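Long-range contacts in 11R-lipoxygenase (Gersemia fruticosa, PDB 3VF1), which probably oxygenates polyunsaturated fatty acids, as in other lipoxygenases, using a non-heme iron in a helical domain joined to a calcium-responsive PLAT domain: residues 139-144 / 522-527; 309-314 / 380-385; 328-333 / 376-381; 516-521 / 555-560. All coordinates share one frame; numbering follows the deposited sequence.

Contact 1 (139-144 / 522-527); sequences ILPNSK and KKDNEI
The N-cap of helix 525-538 is where the loop 139-144, which follows the last strand of the PLAT domain, meets the helical body: Pro141 and Asn142, in the middle of a type I turn from Leu140 to Ser143, press on Asp524 and its neighbours. The proline ring fits among polar groups. Its CG lies 3.3 Å from Asp524 OD1, its CB 3.3 Å from Asn525 OD1, and its CD 3.5 Å from Glu526 OE1. Asn142 CB packs 3.3 Å from Lys523 O, while its ND2 bonds to Ser520 O. With CG anti to its backbone N (chi1 177°), Asp524 caps the helix: OD1 accepts from Ile527 N at 3.0 Å, met from above the carboxylate plane, and more weakly from Glu526 N. The other oxygen, OD2, touches Leu140 CD2 at 3.4 Å and accepts from Tyr515 and His415. An alanine in place of Asp524 would probably leave the helix's first turn uncapped, Tyr515 and His415 without their shared acceptor, and a gap beside Pro141. Arg154 of helix 148-164 salt-bridges Glu526 and also bonds to Ile139 O, and Leu140 rests on Pro416 of helix 416-425, which seats the loop among three helices.

Contact 2 (309-314 / 380-385); sequences TDYKIL and RCADTQ
Tyr311 and Leu314 pack against Ala382, Asp383 and Gln385 where the end of strand 306-310 passes into a 3-10 turn beside the long helix 369-410, the helix that in this lipoxygenase carries the iron ligands His392 and His397. The apolar part centres on Ala382. Its CB lies over one face of the Tyr311 ring, 4.2 Å above the plane and offset toward the rim, and also meets Leu314 CD1 at 3.6 Å. The other branch of the leucine, CD2, approaches Gln385 CB at 4.0 Å, the two side chains crossing at about a right angle. Beyond CB the glutamine turns away: NE2 donates back to Cys381 O one helical turn earlier and also to Thr594 O. Cys381 O thus accepts twice, from Gln385 N and Gln385 NE2, which arrive on opposite faces of its plane. Within the helix, Arg380 NH1 and Asp383 OD2 form only a long ion pair. One polar bond crosses the contact. Asp383, its CG anti to the backbone N (chi1 -176°), holds its carboxylate at the tyrosine hydroxyl. Tyr311 OH donates to Asp383 OD1 at 2.6 Å, reaching the anti side of the carboxylate, 19° out of its plane, with ring and carboxylate turned 87° apart.

Contact 3 (328-333 / 376-381); sequences YITTPL and KLWLRC
With CG anti to its carbonyl carbon (chi1 -81°), Trp378 leans from helix 369-410 toward the loop 328-333, while Ile329 sets CG1 anti to its backbone N (chi1 -157°) and a chi2 of 65° places CD1 toward Cys381. That methyl meets Cys381 SG at 3.4 Å. The indole offers its benzene-ring rim to the loop. In its plane, CH2 lies 3.9 Å from Tyr328 CB and CZ3 approaches Ile329 CA; Thr330 CG2 comes within 3.7 Å of CE3, the threonine crossing the indole at about a right angle. On the next residue of the helix, Leu379 CD1 rests 3.8 Å from Pro332 CB and equally near Pro332 CG, the methyl lying against the CB-CG bond of the ring. No direct hydrogen bond joins the segments, but a water does. It accepts from Thr330 N and donates to Thr330 OG1 at 2.6 Å and to Trp378 O at 2.8 Å, linking the loop's backbone to a helix carbonyl. Thr330 OG1 is also bonded to Leu351 O. Leu379 extends the apolar layer to Phe261 of helix 254-263 and Ile349 of strand 344-350. Here an irregular chain leading into strand 333-338 of an antiparallel sheet packs against a long helix of the lipoxygenase domain, through an apolar interface bridged by one water.

Contact 4 (516-521 / 555-560); sequences NDDDSV and ENREEL
Asn516 O lies over one face of the Arg557 guanidinium, 3.4 Å above the plane and offset toward the rim, and Asp517 CA sits over that same face. The angle to NH1 is poor for a hydrogen bond; NH1 instead donates to Tyr515 O. Asp518 and Asn556 lie side by side, pointing the same way, their carboxylate and amide planes 61° apart, with Asp518 CG 3.5 Å from Asn556 CB. Asp518 OD1 accepts from Arg557 N at 3.3 Å, the donor standing above the carboxylate plane. The aliphatic part of the arginine also packs: Val521, with CG2 anti to its carbonyl carbon, sets that methyl 3.5 Å from Arg557 CG, and Val521 CG1 faces Leu560 CD2. An alanine at Arg557 would probably leave Tyr515 O without this donor and open a gap beside Val521. Both segments begin helices at side-chain N-caps, Asp517 OD1 accepting from Ser520 N at 2.8 Å and Asn556 OD1 from Glu559 N at 2.9 Å. Two helix starts therefore meet, rich in acidic groups. Asp518 OD1 is 3.9 Å from Glu558 OE1, a like-charged approach that Arg557, with NE 4.0 Å from Asp518 OD1, probably eases without forming a salt bridge.

The four contacts form two distant pairs; contact 1 lies across the chain's centre from contacts 2 and 3, its centre about 46 Å from that of contact 2. Contacts 2 and 3 are buried, share Arg380 and Cys381 on helix 369-410, and join through the bond from Tyr311 N to Pro332 O; both rest mainly on apolar side chains, with one direct hydrogen bond in the first and one water bridge in the second. Contacts 1 and 4, partly buried and near the surface, lie at helix starts with side-chain caps and many charged groups, and meet where Asn142 ND2 reaches Ser520 O. Contact 1 brings in the chain that follows the PLAT strands, whereas contact 4 joins helical segments within the lipoxygenase domain.

Contact 1 (139-144 / 522-527)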
loop_
_atom_site.group_PDB
_atom_site.type_symbol
_atom_site.label_atom_id
_atom_site.label_comp_id
_atom_site.label_asym_id
_atom_site.label_seq_id
_atom_site.Cartn_x
_atom_site.Cartn_y
_atom_site.Cartn_z
ATOM N N ILE A 139 -18.997 -3.757 -20.111
ATOM C CA ILE A 139 -19.108 -4.597 -21.299
ATOM C C ILE A 139 -17.771 -5.214 -21.693
ATOM O O ILE A 139 -16.803 -4.503 -21.963
ATOM C CB ILE A 139 -19.639 -3.782 -22.494
ATOM C CG1 ILE A 139 -20.989 -3.151 -22.149
ATOM C CG2 ILE A 139 -19.760 -4.662 -23.730
ATOM C CD1 ILE A 139 -21.468 -2.141 -23.166
ATOM N N LEU A 140 -17.727 -6.542 -21.730
ATOM C CA LEU A 140 -16.545 -7.259 -22.195
ATOM C C LEU A 140 -16.412 -7.114 -23.707
ATOM O O LEU A 140 -17.410 -6.947 -24.406
ATOM C CB LEU A 140 -16.649 -8.739 -21.824
ATOM C CG LEU A 140 -16.691 -9.048 -20.328
ATOM C CD1 LEU A 140 -17.053 -10.505 -20.088
ATOM C CD2 LEU A 140 -15.353 -8.717 -19.692
ATOM N N PRO A 141 -15.175 -7.181 -24.221
ATOM C CA PRO A 141 -14.967 -7.065 -25.669
ATOM C C PRO A 141 -15.581 -8.238 -26.425
ATOM O O PRO A 141 -16.057 -8.070 -27.547
ATOM C CB PRO A 141 -13.443 -7.073 -25.806
ATOM C CG PRO A 141 -12.955 -7.783 -24.595
ATOM C CD PRO A 141 -13.915 -7.429 -23.500
ATOM N N ASN A 142 -15.571 -9.415 -25.806
ATOM C CA ASN A 142 -16.154 -10.606 -26.412
ATOM C C ASN A 142 -17.616 -10.795 -26.011
ATOM O O ASN A 142 -18.143 -11.905 -26.062
ATOM C CB ASN A 142 -15.347 -11.848 -26.028
ATOM C CG ASN A 142 -15.276 -12.059 -24.528
ATOM O OD1 ASN A 142 -15.309 -11.104 -23.753
ATOM N ND2 ASN A 142 -15.179 -13.314 -24.110
ATOM N N SER A 143 -18.267 -9.708 -25.611
ATOM C CA SER A 143 -19.666 -9.764 -25.209
ATOM C C SER A 143 -20.576 -9.642 -26.425
ATOM O O SER A 143 -20.105 -9.536 -27.555
ATOM C CB SER A 143 -19.977 -8.642 -24.216
ATOM O OG SER A 143 -21.354 -8.617 -23.887
ATOM N N LYS A 144 -21.883 -9.643 -26.178
ATOM C CA LYS A 144 -22.878 -9.418 -27.225
ATOM C C LYS A 144 -23.298 -7.948 -27.262
ATOM O O LYS A 144 -23.819 -7.467 -28.269
ATOM C CB LYS A 144 -24.111 -10.310 -27.019
ATOM C CG LYS A 144 -24.506 -10.527 -25.565
ATOM C CD LYS A 144 -23.821 -11.763 -24.985
ATOM C CE LYS A 144 -24.048 -11.888 -23.486
ATOM N NZ LYS A 144 -23.280 -10.881 -22.696
ATOM N N LYS A 522 -10.868 -16.770 -21.493
ATOM C CA LYS A 522 -9.907 -17.003 -22.565
ATOM C C LYS A 522 -10.104 -16.012 -23.706
ATOM O O LYS A 522 -9.140 -15.469 -24.242
ATOM C CB LYS A 522 -10.039 -18.423 -23.117
ATOM C CG LYS A 522 -9.676 -19.528 -22.143
ATOM C CD LYS A 522 -9.525 -20.859 -22.871
ATOM C CE LYS A 522 -9.404 -22.029 -21.907
ATOM N NZ LYS A 522 -10.688 -22.318 -21.207
ATOM N N LYS A 523 -11.360 -15.779 -24.072
ATOM C CA LYS A 523 -11.682 -15.001 -25.265
ATOM C C LYS A 523 -11.791 -13.497 -25.007
ATOM O O LYS A 523 -12.121 -12.732 -25.912
ATOM C CB LYS A 523 -12.972 -15.532 -25.898
ATOM C CG LYS A 523 -12.787 -16.866 -26.604
ATOM C CD LYS A 523 -14.108 -17.463 -27.066
ATOM C CE LYS A 523 -13.880 -18.635 -28.012
ATOM N NZ LYS A 523 -12.938 -19.651 -27.456
ATOM N N ASP A 524 -11.497 -13.075 -23.780
ATOM C CA ASP A 524 -11.450 -11.655 -23.456
ATOM C C ASP A 524 -10.061 -11.141 -23.808
ATOM O O ASP A 524 -9.165 -11.127 -22.969
ATOM C CB ASP A 524 -11.743 -11.414 -21.972
ATOM C CG ASP A 524 -11.626 -9.952 -21.582
ATOM O OD1 ASP A 524 -11.032 -9.168 -22.355
ATOM O OD2 ASP A 524 -12.122 -9.584 -20.497
ATOM N N ASN A 525 -9.888 -10.719 -25.055
ATOM C CA ASN A 525 -8.583 -10.287 -25.543
ATOM C C ASN A 525 -7.969 -9.172 -24.699
ATOM O O ASN A 525 -6.747 -9.018 -24.660
ATOM C CB ASN A 525 -8.695 -9.834 -27.000
ATOM C CG ASN A 525 -9.666 -8.681 -27.179
ATOM O OD1 ASN A 525 -10.876 -8.841 -27.014
ATOM N ND2 ASN A 525 -9.140 -7.512 -27.525
ATOM N N GLU A 526 -8.812 -8.399 -24.023
ATOM C CA GLU A 526 -8.344 -7.231 -23.283
ATOM C C GLU A 526 -7.706 -7.587 -21.937
ATOM O O GLU A 526 -6.712 -6.979 -21.542
ATOM C CB GLU A 526 -9.487 -6.229 -23.098
ATOM C CG GLU A 526 -9.865 -5.519 -24.388
ATOM C CD GLU A 526 -11.091 -4.638 -24.249
ATOM O OE1 GLU A 526 -11.764 -4.701 -23.199
ATOM O OE2 GLU A 526 -11.382 -3.879 -25.198
ATOM N N ILE A 527 -8.268 -8.566 -21.235
ATOM C CA ILE A 527 -7.683 -9.010 -19.975
ATOM C C ILE A 527 -6.408 -9.798 -20.252
ATOM O O ILE A 527 -5.492 -9.828 -19.429
ATOM C CB ILE A 527 -8.657 -9.885 -19.154
ATOM C CG1 ILE A 527 -8.254 -9.897 -17.677
ATOM C CG2 ILE A 527 -8.700 -11.306 -19.698
ATOM C CD1 ILE A 527 -8.426 -8.561 -16.978
#

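Contact 2 (309-314 / 380-385)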
loop_
_atom_site.group_PDB
_atom_site.type_symbol
_atom_site.label_atom_id
_atom_site.label_comp_id
_atom_site.label_asym_id
_atom_site.label_seq_id
_atom_site.Cartn_x
_atom_site.Cartn_y
_atom_site.Cartn_z
ATOM N N THR A 309 13.326 -15.649 13.854
ATOM C CA THR A 309 13.390 -14.535 12.915
ATOM C C THR A 309 14.814 -14.400 12.385
ATOM O O THR A 309 15.695 -13.890 13.078
ATOM C CB THR A 309 12.976 -13.201 13.573
ATOM O OG1 THR A 309 13.828 -12.927 14.691
ATOM C CG2 THR A 309 11.530 -13.253 14.043
ATOM N N ASP A 310 15.032 -14.860 11.157
ATOM C CA ASP A 310 16.361 -14.863 10.556
ATOM C C ASP A 310 16.498 -13.736 9.538
ATOM O O ASP A 310 15.783 -13.706 8.537
ATOM C CB ASP A 310 16.619 -16.210 9.877
ATOM C CG ASP A 310 18.023 -16.321 9.306
ATOM O OD1 ASP A 310 18.694 -15.279 9.152
ATOM O OD2 ASP A 310 18.454 -17.455 9.005
ATOM N N TYR A 311 17.428 -12.820 9.793
ATOM C CA TYR A 311 17.642 -11.676 8.910
ATOM C C TYR A 311 18.901 -11.842 8.063
ATOM O O TYR A 311 19.672 -10.902 7.871
ATOM C CB TYR A 311 17.705 -10.389 9.733
ATOM C CG TYR A 311 16.401 -10.102 10.438
ATOM C CD1 TYR A 311 16.118 -10.670 11.672
ATOM C CD2 TYR A 311 15.443 -9.286 9.854
ATOM C CE1 TYR A 311 14.920 -10.422 12.310
ATOM C CE2 TYR A 311 14.245 -9.032 10.485
ATOM C CZ TYR A 311 13.988 -9.603 11.712
ATOM O OH TYR A 311 12.792 -9.351 12.340
ATOM N N LYS A 312 19.090 -13.053 7.551
ATOM C CA LYS A 312 20.213 -13.362 6.676
ATOM C C LYS A 312 20.297 -12.405 5.491
ATOM O O LYS A 312 21.383 -12.120 4.993
ATOM C CB LYS A 312 20.085 -14.796 6.162
ATOM C CG LYS A 312 21.183 -15.212 5.202
ATOM C CD LYS A 312 21.069 -16.682 4.836
ATOM C CE LYS A 312 22.234 -17.133 3.970
ATOM N NZ LYS A 312 22.196 -18.599 3.704
ATOM N N ILE A 313 19.150 -11.914 5.037
ATOM C CA ILE A 313 19.098 -11.097 3.828
ATOM C C ILE A 313 19.906 -9.804 3.957
ATOM O O ILE A 313 20.306 -9.216 2.954
ATOM C CB ILE A 313 17.642 -10.759 3.434
ATOM C CG1 ILE A 313 17.606 -10.144 2.034
ATOM C CG2 ILE A 313 17.009 -9.819 4.455
ATOM C CD1 ILE A 313 16.215 -10.037 1.448
ATOM N N LEU A 314 20.150 -9.367 5.188
ATOM C CA LEU A 314 20.925 -8.151 5.418
ATOM C C LEU A 314 22.413 -8.363 5.153
ATOM O O LEU A 314 23.186 -7.407 5.097
ATOM C CB LEU A 314 20.721 -7.650 6.848
ATOM C CG LEU A 314 19.375 -6.974 7.113
ATOM C CD1 LEU A 314 19.184 -6.711 8.599
ATOM C CD2 LEU A 314 19.273 -5.679 6.323
ATOM N N ARG A 380 15.687 -5.573 16.686
ATOM C CA ARG A 380 14.620 -4.717 16.181
ATOM C C ARG A 380 15.128 -3.785 15.087
ATOM O O ARG A 380 14.415 -3.497 14.126
ATOM C CB ARG A 380 14.017 -3.893 17.320
ATOM C CG ARG A 380 13.275 -4.720 18.351
ATOM C CD ARG A 380 12.013 -5.327 17.763
ATOM N NE ARG A 380 11.047 -4.305 17.365
ATOM C CZ ARG A 380 10.012 -4.522 16.559
ATOM N NH1 ARG A 380 9.798 -5.727 16.044
ATOM N NH2 ARG A 380 9.190 -3.527 16.258
ATOM N N CYS A 381 16.359 -3.312 15.234
ATOM C CA CYS A 381 16.944 -2.417 14.247
ATOM C C CYS A 381 17.013 -3.109 12.891
ATOM O O CYS A 381 16.688 -2.515 11.864
ATOM C CB CYS A 381 18.337 -1.962 14.683
ATOM S SG CYS A 381 19.008 -0.607 13.680
ATOM N N ALA A 382 17.435 -4.369 12.897
ATOM C CA ALA A 382 17.479 -5.163 11.679
ATOM C C ALA A 382 16.082 -5.274 11.077
ATOM O O ALA A 382 15.901 -5.146 9.862
ATOM C CB ALA A 382 18.040 -6.544 11.967
ATOM N N ASP A 383 15.093 -5.507 11.935
ATOM C CA ASP A 383 13.714 -5.672 11.488
ATOM C C ASP A 383 13.190 -4.391 10.850
ATOM O O ASP A 383 12.405 -4.440 9.904
ATOM C CB ASP A 383 12.820 -6.081 12.661
ATOM C CG ASP A 383 11.392 -6.364 12.234
ATOM O OD1 ASP A 383 11.125 -7.485 11.749
ATOM O OD2 ASP A 383 10.538 -5.464 12.386
ATOM N N THR A 384 13.628 -3.250 11.367
ATOM C CA THR A 384 13.220 -1.959 10.822
ATOM C C THR A 384 13.700 -1.806 9.384
ATOM O O THR A 384 12.956 -1.342 8.522
ATOM C CB THR A 384 13.774 -0.788 11.656
ATOM O OG1 THR A 384 13.219 -0.837 12.976
ATOM C CG2 THR A 384 13.423 0.544 11.006
ATOM N N GLN A 385 14.945 -2.198 9.132
ATOM C CA GLN A 385 15.502 -2.139 7.787
ATOM C C GLN A 385 14.606 -2.951 6.865
ATOM O O GLN A 385 14.226 -2.502 5.783
ATOM C CB GLN A 385 16.924 -2.712 7.741
ATOM C CG GLN A 385 17.853 -2.266 8.861
ATOM C CD GLN A 385 17.966 -0.759 8.972
ATOM O OE1 GLN A 385 18.447 -0.094 8.056
ATOM N NE2 GLN A 385 17.523 -0.213 10.101
#

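Contact 3 (328-333 / 376-381)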
loop_
_atom_site.group_PDB
_atom_site.type_symbol
_atom_site.label_atom_id
_atom_site.label_comp_id
_atom_site.label_asym_id
_atom_site.label_seq_id
_atom_site.Cartn_x
_atom_site.Cartn_y
_atom_site.Cartn_z
ATOM N N TYR A 328 25.526 1.544 11.617
ATOM C CA TYR A 328 25.848 0.127 11.669
ATOM C C TYR A 328 24.597 -0.734 11.697
ATOM O O TYR A 328 23.520 -0.280 12.086
ATOM C CB TYR A 328 26.700 -0.167 12.904
ATOM C CG TYR A 328 27.965 0.654 12.973
ATOM C CD1 TYR A 328 27.953 1.936 13.505
ATOM C CD2 TYR A 328 29.170 0.150 12.503
ATOM C CE1 TYR A 328 29.106 2.692 13.568
ATOM C CE2 TYR A 328 30.328 0.899 12.563
ATOM C CZ TYR A 328 30.290 2.170 13.096
ATOM O OH TYR A 328 31.440 2.922 13.157
ATOM N N ILE A 329 24.755 -1.982 11.273
ATOM C CA ILE A 329 23.693 -2.970 11.346
ATOM C C ILE A 329 24.343 -4.343 11.360
ATOM O O ILE A 329 25.468 -4.510 10.897
ATOM C CB ILE A 329 22.725 -2.870 10.146
ATOM C CG1 ILE A 329 21.361 -3.467 10.501
ATOM C CG2 ILE A 329 23.307 -3.571 8.922
ATOM C CD1 ILE A 329 20.615 -2.714 11.587
ATOM N N THR A 330 23.634 -5.325 11.900
ATOM C CA THR A 330 24.134 -6.689 11.925
ATOM C C THR A 330 23.230 -7.564 11.065
ATOM O O THR A 330 22.434 -7.056 10.277
ATOM C CB THR A 330 24.205 -7.235 13.365
ATOM O OG1 THR A 330 22.883 -7.471 13.867
ATOM C CG2 THR A 330 24.925 -6.248 14.272
ATOM N N THR A 331 23.363 -8.876 11.211
ATOM C CA THR A 331 22.581 -9.821 10.430
ATOM C C THR A 331 22.045 -10.880 11.382
ATOM O O THR A 331 22.373 -12.061 11.265
ATOM C CB THR A 331 23.449 -10.475 9.344
ATOM O OG1 THR A 331 24.512 -11.213 9.959
ATOM C CG2 THR A 331 24.039 -9.414 8.429
ATOM N N PRO A 332 21.199 -10.452 12.328
ATOM C CA PRO A 332 20.880 -11.225 13.529
ATOM C C PRO A 332 19.924 -12.391 13.318
ATOM O O PRO A 332 19.286 -12.511 12.273
ATOM C CB PRO A 332 20.219 -10.185 14.431
ATOM C CG PRO A 332 19.549 -9.261 13.484
ATOM C CD PRO A 332 20.430 -9.198 12.264
ATOM N N LEU A 333 19.850 -13.246 14.333
ATOM C CA LEU A 333 18.840 -14.287 14.411
ATOM C C LEU A 333 18.209 -14.222 15.793
ATOM O O LEU A 333 18.909 -14.116 16.798
ATOM C CB LEU A 333 19.446 -15.673 14.192
ATOM C CG LEU A 333 20.130 -15.932 12.850
ATOM C CD1 LEU A 333 21.599 -15.552 12.917
ATOM C CD2 LEU A 333 19.962 -17.386 12.440
ATOM N N LYS A 376 18.378 -7.007 22.216
ATOM C CA LYS A 376 17.038 -6.864 21.660
ATOM C C LYS A 376 16.939 -5.655 20.732
ATOM O O LYS A 376 16.286 -5.719 19.692
ATOM C CB LYS A 376 16.001 -6.757 22.781
ATOM C CG LYS A 376 15.769 -8.065 23.525
ATOM C CD LYS A 376 14.599 -7.973 24.492
ATOM C CE LYS A 376 14.849 -6.959 25.598
ATOM N NZ LYS A 376 13.721 -6.912 26.569
ATOM N N LEU A 377 17.587 -4.558 21.106
ATOM C CA LEU A 377 17.551 -3.343 20.302
ATOM C C LEU A 377 18.147 -3.579 18.921
ATOM O O LEU A 377 17.641 -3.063 17.927
ATOM C CB LEU A 377 18.293 -2.206 21.008
ATOM C CG LEU A 377 17.599 -1.651 22.256
ATOM C CD1 LEU A 377 18.538 -0.749 23.045
ATOM C CD2 LEU A 377 16.335 -0.897 21.874
ATOM N N TRP A 378 19.217 -4.365 18.862
ATOM C CA TRP A 378 19.886 -4.648 17.594
ATOM C C TRP A 378 19.062 -5.579 16.710
ATOM O O TRP A 378 19.154 -5.518 15.485
ATOM C CB TRP A 378 21.273 -5.242 17.841
ATOM C CG TRP A 378 22.317 -4.204 18.149
ATOM C CD1 TRP A 378 22.731 -3.792 19.384
ATOM C CD2 TRP A 378 23.074 -3.443 17.199
ATOM N NE1 TRP A 378 23.699 -2.826 19.260
ATOM C CE2 TRP A 378 23.927 -2.592 17.931
ATOM C CE3 TRP A 378 23.113 -3.399 15.803
ATOM C CZ2 TRP A 378 24.808 -1.709 17.312
ATOM C CZ3 TRP A 378 23.989 -2.521 15.190
ATOM C CH2 TRP A 378 24.825 -1.691 15.944
ATOM N N LEU A 379 18.256 -6.435 17.328
ATOM C CA LEU A 379 17.370 -7.321 16.579
ATOM C C LEU A 379 16.243 -6.517 15.934
ATOM O O LEU A 379 15.888 -6.744 14.779
ATOM C CB LEU A 379 16.790 -8.401 17.495
ATOM C CG LEU A 379 15.877 -9.431 16.828
ATOM C CD1 LEU A 379 16.632 -10.243 15.788
ATOM C CD2 LEU A 379 15.256 -10.346 17.874
ATOM N N ARG A 380 15.687 -5.573 16.686
ATOM C CA ARG A 380 14.620 -4.717 16.181
ATOM C C ARG A 380 15.128 -3.785 15.087
ATOM O O ARG A 380 14.415 -3.497 14.126
ATOM C CB ARG A 380 14.017 -3.893 17.320
ATOM C CG ARG A 380 13.275 -4.720 18.351
ATOM C CD ARG A 380 12.013 -5.327 17.763
ATOM N NE ARG A 380 11.047 -4.305 17.365
ATOM C CZ ARG A 380 10.012 -4.522 16.559
ATOM N NH1 ARG A 380 9.798 -5.727 16.044
ATOM N NH2 ARG A 380 9.190 -3.527 16.258
ATOM N N CYS A 381 16.359 -3.312 15.234
ATOM C CA CYS A 381 16.944 -2.417 14.247
ATOM C C CYS A 381 17.013 -3.109 12.891
ATOM O O CYS A 381 16.688 -2.515 11.864
ATOM C CB CYS A 381 18.337 -1.962 14.683
ATOM S SG CYS A 381 19.008 -0.607 13.680
HETATM O O HOH W 1 21.220 -5.502 13.606
#

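Contact 4 (516-521 / 555-560)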
loop_
_atom_site.group_PDB
_atom_site.type_symbol
_atom_site.label_atom_id
_atom_site.label_comp_id
_atom_site.label_asym_id
_atom_site.label_seq_id
_atom_site.Cartn_x
_atom_site.Cartn_y
_atom_site.Cartn_z
ATOM N N ASN A 516 -19.279 -15.816 -17.588
ATOM C CA ASN A 516 -20.177 -16.935 -17.339
ATOM C C ASN A 516 -19.428 -18.262 -17.240
ATOM O O ASN A 516 -19.923 -19.219 -16.645
ATOM C CB ASN A 516 -21.239 -17.019 -18.437
ATOM C CG ASN A 516 -22.608 -17.381 -17.894
ATOM O OD1 ASN A 516 -23.575 -16.638 -18.075
ATOM N ND2 ASN A 516 -22.698 -18.522 -17.220
ATOM N N ASP A 517 -18.234 -18.316 -17.820
ATOM C CA ASP A 517 -17.443 -19.541 -17.810
ATOM C C ASP A 517 -15.985 -19.253 -18.151
ATOM O O ASP A 517 -15.626 -18.122 -18.475
ATOM C CB ASP A 517 -18.030 -20.559 -18.791
ATOM C CG ASP A 517 -18.155 -20.013 -20.205
ATOM O OD1 ASP A 517 -17.222 -19.320 -20.668
ATOM O OD2 ASP A 517 -19.189 -20.278 -20.852
ATOM N N ASP A 518 -15.151 -20.285 -18.081
ATOM C CA ASP A 518 -13.718 -20.129 -18.304
ATOM C C ASP A 518 -13.414 -19.672 -19.728
ATOM O O ASP A 518 -12.403 -19.010 -19.974
ATOM C CB ASP A 518 -12.986 -21.439 -18.006
ATOM C CG ASP A 518 -13.181 -21.901 -16.573
ATOM O OD1 ASP A 518 -13.606 -21.078 -15.733
ATOM O OD2 ASP A 518 -12.905 -23.087 -16.286
ATOM N N ASP A 519 -14.288 -20.026 -20.664
ATOM C CA ASP A 519 -14.108 -19.625 -22.053
ATOM C C ASP A 519 -14.275 -18.113 -22.174
ATOM O O ASP A 519 -13.598 -17.464 -22.972
ATOM C CB ASP A 519 -15.112 -20.339 -22.955
ATOM C CG ASP A 519 -14.633 -20.442 -24.391
ATOM O OD1 ASP A 519 -13.457 -20.810 -24.602
ATOM O OD2 ASP A 519 -15.430 -20.150 -25.309
ATOM N N SER A 520 -15.179 -17.559 -21.371
ATOM C CA SER A 520 -15.397 -16.120 -21.342
ATOM C C SER A 520 -14.101 -15.406 -21.006
ATOM O O SER A 520 -13.871 -14.292 -21.469
ATOM C CB SER A 520 -16.453 -15.751 -20.299
ATOM O OG SER A 520 -17.649 -16.486 -20.486
ATOM N N VAL A 521 -13.259 -16.050 -20.200
ATOM C CA VAL A 521 -11.991 -15.461 -19.776
ATOM C C VAL A 521 -10.925 -15.603 -20.860
ATOM O O VAL A 521 -10.173 -14.663 -21.126
ATOM C CB VAL A 521 -11.475 -16.111 -18.480
ATOM C CG1 VAL A 521 -10.195 -15.432 -18.021
ATOM C CG2 VAL A 521 -12.534 -16.041 -17.392
ATOM N N GLU A 555 -6.519 -18.663 -17.949
ATOM C CA GLU A 555 -7.175 -19.786 -18.612
ATOM C C GLU A 555 -8.529 -20.120 -17.990
ATOM O O GLU A 555 -9.332 -20.834 -18.590
ATOM C CB GLU A 555 -6.270 -21.019 -18.583
ATOM C CG GLU A 555 -4.924 -20.806 -19.256
ATOM C CD GLU A 555 -5.061 -20.391 -20.710
ATOM O OE1 GLU A 555 -5.750 -21.104 -21.469
ATOM O OE2 GLU A 555 -4.486 -19.351 -21.091
ATOM N N ASN A 556 -8.781 -19.609 -16.791
ATOM C CA ASN A 556 -10.058 -19.835 -16.122
ATOM C C ASN A 556 -10.420 -18.683 -15.192
ATOM O O ASN A 556 -9.631 -17.758 -15.004
ATOM C CB ASN A 556 -10.030 -21.156 -15.348
ATOM C CG ASN A 556 -8.885 -21.229 -14.358
ATOM O OD1 ASN A 556 -9.000 -20.766 -13.224
ATOM N ND2 ASN A 556 -7.772 -21.816 -14.782
ATOM N N ARG A 557 -11.617 -18.744 -14.615
ATOM C CA ARG A 557 -12.112 -17.669 -13.765
ATOM C C ARG A 557 -11.423 -17.663 -12.405
ATOM O O ARG A 557 -11.229 -16.607 -11.805
ATOM C CB ARG A 557 -13.624 -17.793 -13.574
ATOM C CG ARG A 557 -14.428 -17.589 -14.846
ATOM C CD ARG A 557 -15.918 -17.531 -14.555
ATOM N NE ARG A 557 -16.406 -18.764 -13.944
ATOM C CZ ARG A 557 -17.662 -18.965 -13.561
ATOM N NH1 ARG A 557 -18.572 -18.011 -13.717
ATOM N NH2 ARG A 557 -18.011 -20.121 -13.016
ATOM N N GLU A 558 -11.048 -18.843 -11.922
ATOM C CA GLU A 558 -10.430 -18.964 -10.606
ATOM C C GLU A 558 -9.068 -18.275 -10.564
ATOM O O GLU A 558 -8.753 -17.577 -9.603
ATOM C CB GLU A 558 -10.301 -20.435 -10.200
ATOM C CG GLU A 558 -11.621 -21.086 -9.812
ATOM C CD GLU A 558 -12.571 -21.242 -10.990
ATOM O OE1 GLU A 558 -12.088 -21.467 -12.122
ATOM O OE2 GLU A 558 -13.800 -21.139 -10.783
ATOM N N GLU A 559 -8.265 -18.470 -11.604
ATOM C CA GLU A 559 -6.974 -17.796 -11.705
ATOM C C GLU A 559 -7.161 -16.288 -11.695
ATOM O O GLU A 559 -6.406 -15.563 -11.047
ATOM C CB GLU A 559 -6.248 -18.202 -12.988
ATOM C CG GLU A 559 -5.722 -19.626 -12.995
ATOM C CD GLU A 559 -5.013 -19.973 -14.293
ATOM O OE1 GLU A 559 -4.579 -19.040 -15.003
ATOM O OE2 GLU A 559 -4.892 -21.178 -14.602
ATOM N N LEU A 560 -8.170 -15.822 -12.422
ATOM C CA LEU A 560 -8.448 -14.398 -12.534
ATOM C C LEU A 560 -8.852 -13.811 -11.182
ATOM O O LEU A 560 -8.376 -12.747 -10.788
ATOM C CB LEU A 560 -9.555 -14.157 -13.561
ATOM C CG LEU A 560 -9.987 -12.704 -13.758
ATOM C CD1 LEU A 560 -8.797 -11.832 -14.124
ATOM C CD2 LEU A 560 -11.065 -12.615 -14.825
#